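Local coordinates for uncharacterized protein ScGH5_18 (Streptomyces cattleya, PDB 7LR8) that probably hydrolyses the disaccharide Manβ1-4GlcNAc during N-glycan breakdown, as a glycoside hydrolase of family GH5, subfamily 18, at residues 356-362 and 395-401; 246-251 and 291-296. The protein carries 1 engineered substitution. Numbering follows the deposited sequence.

Contact 1 of 2, residues 356-362 and 395-401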
loop_
_atom_site.group_PDB
_atom_site.type_symbol
_atom_site.label_atom_id
_atom_site.label_comp_id
_atom_site.label_asym_id
_atom_site.label_seq_id
_atom_site.Cartn_x
_atom_site.Cartn_y
_atom_site.Cartn_z
ATOM N N ARG B 356 3.461 27.940 36.738
ATOM C CA ARG B 356 4.876 28.138 36.440
ATOM C C ARG B 356 5.086 29.611 36.102
ATOM O O ARG B 356 4.736 30.064 35.010
ATOM C CB ARG B 356 5.313 27.223 35.300
ATOM C CG ARG B 356 5.213 25.755 35.667
ATOM C CD ARG B 356 5.922 24.856 34.660
ATOM N NE ARG B 356 6.155 23.553 35.270
ATOM C CZ ARG B 356 7.179 22.757 35.000
ATOM N NH1 ARG B 356 8.094 23.114 34.108
ATOM N NH2 ARG B 356 7.286 21.600 35.640
ATOM N N THR B 357 5.653 30.359 37.051
ATOM C CA THR B 357 5.775 31.803 36.916
ATOM C C THR B 357 7.083 32.250 36.276
ATOM O O THR B 357 7.231 33.443 35.995
ATOM C CB THR B 357 5.639 32.469 38.291
ATOM O OG1 THR B 357 5.298 33.847 38.122
ATOM C CG2 THR B 357 6.962 32.357 39.073
ATOM N N THR B 358 8.036 31.339 36.067
ATOM C CA THR B 358 9.313 31.643 35.430
ATOM C C THR B 358 9.310 31.102 34.004
ATOM O O THR B 358 9.076 29.907 33.791
ATOM C CB THR B 358 10.481 31.032 36.209
ATOM O OG1 THR B 358 10.511 31.559 37.546
ATOM C CG2 THR B 358 11.802 31.341 35.509
ATOM N N ALA B 359 9.588 31.972 33.033
ATOM C CA ALA B 359 9.508 31.614 31.622
ATOM C C ALA B 359 10.861 31.789 30.942
ATOM O O ALA B 359 11.533 32.810 31.130
ATOM C CB ALA B 359 8.450 32.450 30.902
ATOM N N LEU B 360 11.255 30.787 30.163
ATOM C CA LEU B 360 12.467 30.851 29.354
ATOM C C LEU B 360 12.118 31.417 27.983
ATOM O O LEU B 360 11.136 30.992 27.366
ATOM C CB LEU B 360 13.087 29.461 29.212
ATOM C CG LEU B 360 14.233 29.285 28.215
ATOM C CD1 LEU B 360 15.490 29.959 28.745
ATOM C CD2 LEU B 360 14.484 27.807 27.942
ATOM N N VAL B 361 12.925 32.367 27.504
ATOM C CA VAL B 361 12.653 32.991 26.210
ATOM C C VAL B 361 13.005 32.029 25.084
ATOM O O VAL B 361 14.118 31.491 25.029
ATOM C CB VAL B 361 13.431 34.306 26.065
ATOM C CG1 VAL B 361 13.210 34.894 24.666
ATOM C CG2 VAL B 361 13.018 35.292 27.145
ATOM N N VAL B 362 12.068 31.833 24.158
ATOM C CA VAL B 362 12.275 30.983 22.990
ATOM C C VAL B 362 12.303 31.872 21.755
ATOM O O VAL B 362 11.291 32.490 21.402
ATOM C CB VAL B 362 11.185 29.911 22.871
ATOM C CG1 VAL B 362 11.371 29.097 21.599
ATOM C CG2 VAL B 362 11.204 29.014 24.102
ATOM N N ARG B 395 11.130 25.101 37.717
ATOM C CA ARG B 395 9.877 24.720 37.073
ATOM C C ARG B 395 9.530 25.656 35.906
ATOM O O ARG B 395 8.487 26.311 35.916
ATOM C CB ARG B 395 8.744 24.685 38.092
ATOM C CG ARG B 395 9.060 23.858 39.362
ATOM C CD ARG B 395 7.832 23.722 40.311
ATOM N NE ARG B 395 6.676 23.227 39.567
ATOM C CZ ARG B 395 5.613 23.964 39.249
ATOM N NH1 ARG B 395 5.539 25.227 39.645
ATOM N NH2 ARG B 395 4.623 23.432 38.535
ATOM N N PRO B 396 10.394 25.739 34.895
ATOM C CA PRO B 396 10.197 26.747 33.843
ATOM C C PRO B 396 9.024 26.425 32.930
ATOM O O PRO B 396 8.724 25.261 32.648
ATOM C CB PRO B 396 11.517 26.702 33.066
ATOM C CG PRO B 396 11.988 25.274 33.229
ATOM C CD PRO B 396 11.590 24.913 34.661
ATOM N N THR B 397 8.355 27.488 32.465
ATOM C CA THR B 397 7.577 27.435 31.236
ATOM C C THR B 397 8.390 28.133 30.148
ATOM O O THR B 397 9.574 28.436 30.335
ATOM C CB THR B 397 6.183 28.061 31.408
ATOM O OG1 THR B 397 5.405 27.823 30.223
ATOM C CG2 THR B 397 6.265 29.564 31.662
ATOM N N THR B 398 7.764 28.389 28.995
ATOM C CA THR B 398 8.428 29.089 27.900
ATOM C C THR B 398 7.570 30.259 27.430
ATOM O O THR B 398 6.353 30.298 27.648
ATOM C CB THR B 398 8.743 28.156 26.708
ATOM O OG1 THR B 398 7.531 27.682 26.091
ATOM C CG2 THR B 398 9.573 26.965 27.165
ATOM N N VAL B 399 8.230 31.225 26.795
ATOM C CA VAL B 399 7.557 32.391 26.227
ATOM C C VAL B 399 8.299 32.787 24.956
ATOM O O VAL B 399 9.531 32.734 24.904
ATOM C CB VAL B 399 7.486 33.556 27.242
ATOM C CG1 VAL B 399 8.877 34.069 27.596
ATOM C CG2 VAL B 399 6.612 34.696 26.698
ATOM N N LEU B 400 7.544 33.158 23.919
ATOM C CA LEU B 400 8.156 33.581 22.667
ATOM C C LEU B 400 8.862 34.924 22.824
ATOM O O LEU B 400 8.431 35.795 23.589
ATOM C CB LEU B 400 7.106 33.689 21.562
ATOM C CG LEU B 400 6.614 32.395 20.924
ATOM C CD1 LEU B 400 5.654 32.744 19.790
ATOM C CD2 LEU B 400 7.790 31.570 20.408
ATOM N N ALA B 401 9.960 35.085 22.076
ATOM C CA ALA B 401 10.698 36.346 22.076
ATOM C C ALA B 401 9.775 37.536 21.840
ATOM O O ALA B 401 9.909 38.577 22.497
ATOM C CB ALA B 401 11.798 36.307 21.011
HETATM O O HOH W 1 8.019 28.682 37.297
#
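A359, V361 and V399 form the apolar centre on one face of this parallel strand pair. A359 CB lies 3.7 Å from V399 CG1, and V361 CG2 lies 4.3 Å from the same V399 CG1. On the other face, V362 CG2 packs on T398 CB at 3.7 Å. The backbones are joined by a regular parallel ladder. T397 N donates to T358 O (2.9 Å) and L360 N to T397 O (2.9 Å). V399 N donates to L360 O (3.0 Å) and V362 N to V399 O (2.8 Å). A401 N closes the series on V362 O (3.0 Å). At the polar edge, R356 NH1 donates to P396 O (2.7 Å). A water links T358 N to R395 O. The strands belong to a beta-alpha-beta unit whose helix, 381-391, covers the L360 face through A385 and F386. Helix 407-413 packs on the opposite face against V399. Strand 417-419 pairs with the other edge of 358-362, so 358-362 is the central strand of a three-stranded parallel sheet.

Contact 2 of 2, residues 246-251 and 291-296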
loop_
_atom_site.group_PDB
_atom_site.type_symbol
_atom_site.label_atom_id
_atom_site.label_comp_id
_atom_site.label_asym_id
_atom_site.label_seq_id
_atom_site.Cartn_x
_atom_site.Cartn_y
_atom_site.Cartn_z
ATOM N N ALA B 246 9.381 14.914 28.067
ATOM C CA ALA B 246 7.961 15.081 27.773
ATOM C C ALA B 246 7.402 16.352 28.410
ATOM O O ALA B 246 6.605 17.063 27.784
ATOM C CB ALA B 246 7.181 13.848 28.227
ATOM N N ALA B 247 7.798 16.655 29.655
ATOM C CA ALA B 247 7.403 17.917 30.276
ATOM C C ALA B 247 7.948 19.106 29.493
ATOM O O ALA B 247 7.294 20.148 29.387
ATOM C CB ALA B 247 7.889 17.966 31.731
ATOM N N TYR B 248 9.154 18.972 28.942
ATOM C CA TYR B 248 9.698 20.031 28.095
ATOM C C TYR B 248 8.804 20.307 26.891
ATOM O O TYR B 248 8.525 21.466 26.565
ATOM C CB TYR B 248 11.083 19.639 27.613
ATOM C CG TYR B 248 11.655 20.551 26.552
ATOM C CD1 TYR B 248 11.799 21.911 26.784
ATOM C CD2 TYR B 248 12.106 20.040 25.347
ATOM C CE1 TYR B 248 12.350 22.749 25.823
ATOM C CE2 TYR B 248 12.666 20.865 24.387
ATOM C CZ TYR B 248 12.786 22.213 24.630
ATOM O OH TYR B 248 13.348 23.032 23.673
ATOM N N LEU B 249 8.403 19.259 26.172
ATOM C CA LEU B 249 7.571 19.489 24.994
ATOM C C LEU B 249 6.255 20.144 25.390
ATOM O O LEU B 249 5.740 21.011 24.670
ATOM C CB LEU B 249 7.320 18.179 24.247
ATOM C CG LEU B 249 8.433 17.630 23.358
ATOM C CD1 LEU B 249 7.913 16.400 22.627
ATOM C CD2 LEU B 249 8.933 18.686 22.373
ATOM N N VAL B 250 5.705 19.750 26.542
ATOM C CA VAL B 250 4.461 20.344 27.027
ATOM C C VAL B 250 4.636 21.843 27.225
ATOM O O VAL B 250 3.841 22.649 26.729
ATOM C CB VAL B 250 4.010 19.649 28.328
ATOM C CG1 VAL B 250 2.935 20.473 29.064
ATOM C CG2 VAL B 250 3.513 18.236 28.039
ATOM N N GLU B 251 5.684 22.241 27.952
ATOM C CA GLU B 251 5.864 23.657 28.253
ATOM C C GLU B 251 6.345 24.432 27.031
ATOM O O GLU B 251 6.034 25.619 26.893
ATOM C CB GLU B 251 6.830 23.834 29.426
ATOM C CG GLU B 251 6.270 23.308 30.735
ATOM C CD GLU B 251 4.943 23.944 31.080
ATOM O OE1 GLU B 251 4.857 25.192 31.025
ATOM O OE2 GLU B 251 3.989 23.199 31.411
ATOM N N ALA B 291 7.143 14.180 36.104
ATOM C CA ALA B 291 7.579 15.449 35.535
ATOM C C ALA B 291 6.460 16.108 34.730
ATOM O O ALA B 291 6.257 17.323 34.818
ATOM C CB ALA B 291 8.816 15.232 34.658
ATOM N N VAL B 292 5.704 15.321 33.969
ATOM C CA VAL B 292 4.636 15.897 33.156
ATOM C C VAL B 292 3.497 16.390 34.037
ATOM O O VAL B 292 2.943 17.475 33.815
ATOM C CB VAL B 292 4.148 14.877 32.117
ATOM C CG1 VAL B 292 2.890 15.402 31.428
ATOM C CG2 VAL B 292 5.232 14.631 31.088
ATOM N N LEU B 293 3.137 15.617 35.061
ATOM C CA LEU B 293 2.035 16.030 35.922
ATOM C C LEU B 293 2.390 17.218 36.813
ATOM O O LEU B 293 1.498 17.755 37.480
ATOM C CB LEU B 293 1.565 14.842 36.775
ATOM C CG LEU B 293 0.893 13.680 36.028
ATOM C CD1 LEU B 293 0.402 12.632 37.020
ATOM C CD2 LEU B 293 -0.248 14.155 35.151
ATOM N N ASP B 294 3.654 17.641 36.842
ATOM C CA ASP B 294 4.043 18.911 37.446
ATOM C C ASP B 294 3.861 20.095 36.485
ATOM O O ASP B 294 4.288 21.211 36.798
ATOM C CB ASP B 294 5.496 18.832 37.928
ATOM C CG ASP B 294 5.859 19.932 38.904
ATOM O OD1 ASP B 294 5.056 20.217 39.826
ATOM O OD2 ASP B 294 6.965 20.503 38.750
ATOM N N CYS B 295 3.259 19.864 35.327
ATOM C CA CYS B 295 2.949 20.893 34.344
ATOM C C CYS B 295 1.457 21.154 34.350
ATOM O O CYS B 295 0.682 20.192 34.278
ATOM C CB CYS B 295 3.373 20.451 32.944
ATOM S SG CYS B 295 5.135 20.220 32.740
ATOM N N PRO B 296 1.011 22.406 34.449
ATOM C CA PRO B 296 -0.429 22.673 34.431
ATOM C C PRO B 296 -0.990 22.556 33.024
ATOM O O PRO B 296 -0.263 22.585 32.026
ATOM C CB PRO B 296 -0.538 24.114 34.947
ATOM C CG PRO B 296 0.847 24.531 35.343
ATOM C CD PRO B 296 1.793 23.637 34.609
#
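A247 puts its methyl group over the end of helix 281-293, where CB lies 3.6 Å from A291 O and 4.1 Å from A291 CB. The two segments belong to neighbouring outer helices of the (beta/alpha)8 barrel, the fold of the GH5 catalytic domain. Helix 240-253 follows barrel strand 221-225. Helix 281-293 follows strand 264-269 and leads into strand 298-304.

Alanines at A246, A247 and A291 leave room for a close approach. The CA atoms of A247 and V292 are 4.5 Å apart. V292 CG2 touches A246 CB at 3.5 Å and approaches A247 N at 3.6 Å. One turn further along, V250 also points toward 291-296. Its CG1 meets C295 CB at 3.9 Å. V250 and V292 both rest on V298 of strand 298-304, so the helix pair is packed against the barrel wall. On the far side of helix 240-253, Y248 faces helix 381-391, where it meets the rings of F383 and F386.

Beyond the helix, segment 291-296 turns: C295 N bonds V292 O at 2.8 Å. This turn brings C295 back toward A247, with SG 3.7 Å from A247 CB. The contact between the segments is almost wholly apolar. E251 brings a carboxylate to its edge, and that group forms a salt bridge with K254. K254 also bonds P296 O. In the closest approach of the two segments, E251 OE2 lies 3.2 Å from C295 CB.

Overall arrangement
Contact 1 lies in the small C-terminal parallel sheet and contact 2 in the barrel's outer helix layer. Their centres are 12 Å apart, and they meet directly at E251. T398 OG1 lies 2.7 Å from E251 O, and T397 OG1 lies 2.8 Å from E251 OE1; both are probable hydrogen bonds. D294 adds a second link: its side chain forms a salt bridge with R395, and its backbone O accepts from R356. The two contacts therefore join the C-terminal sheet to the barrel. Both lie away from the glycan pocket. In contact 2, the side chain of A246 is about 12 Å from a bound GlcNAc and about 13 Å from a bound mannose.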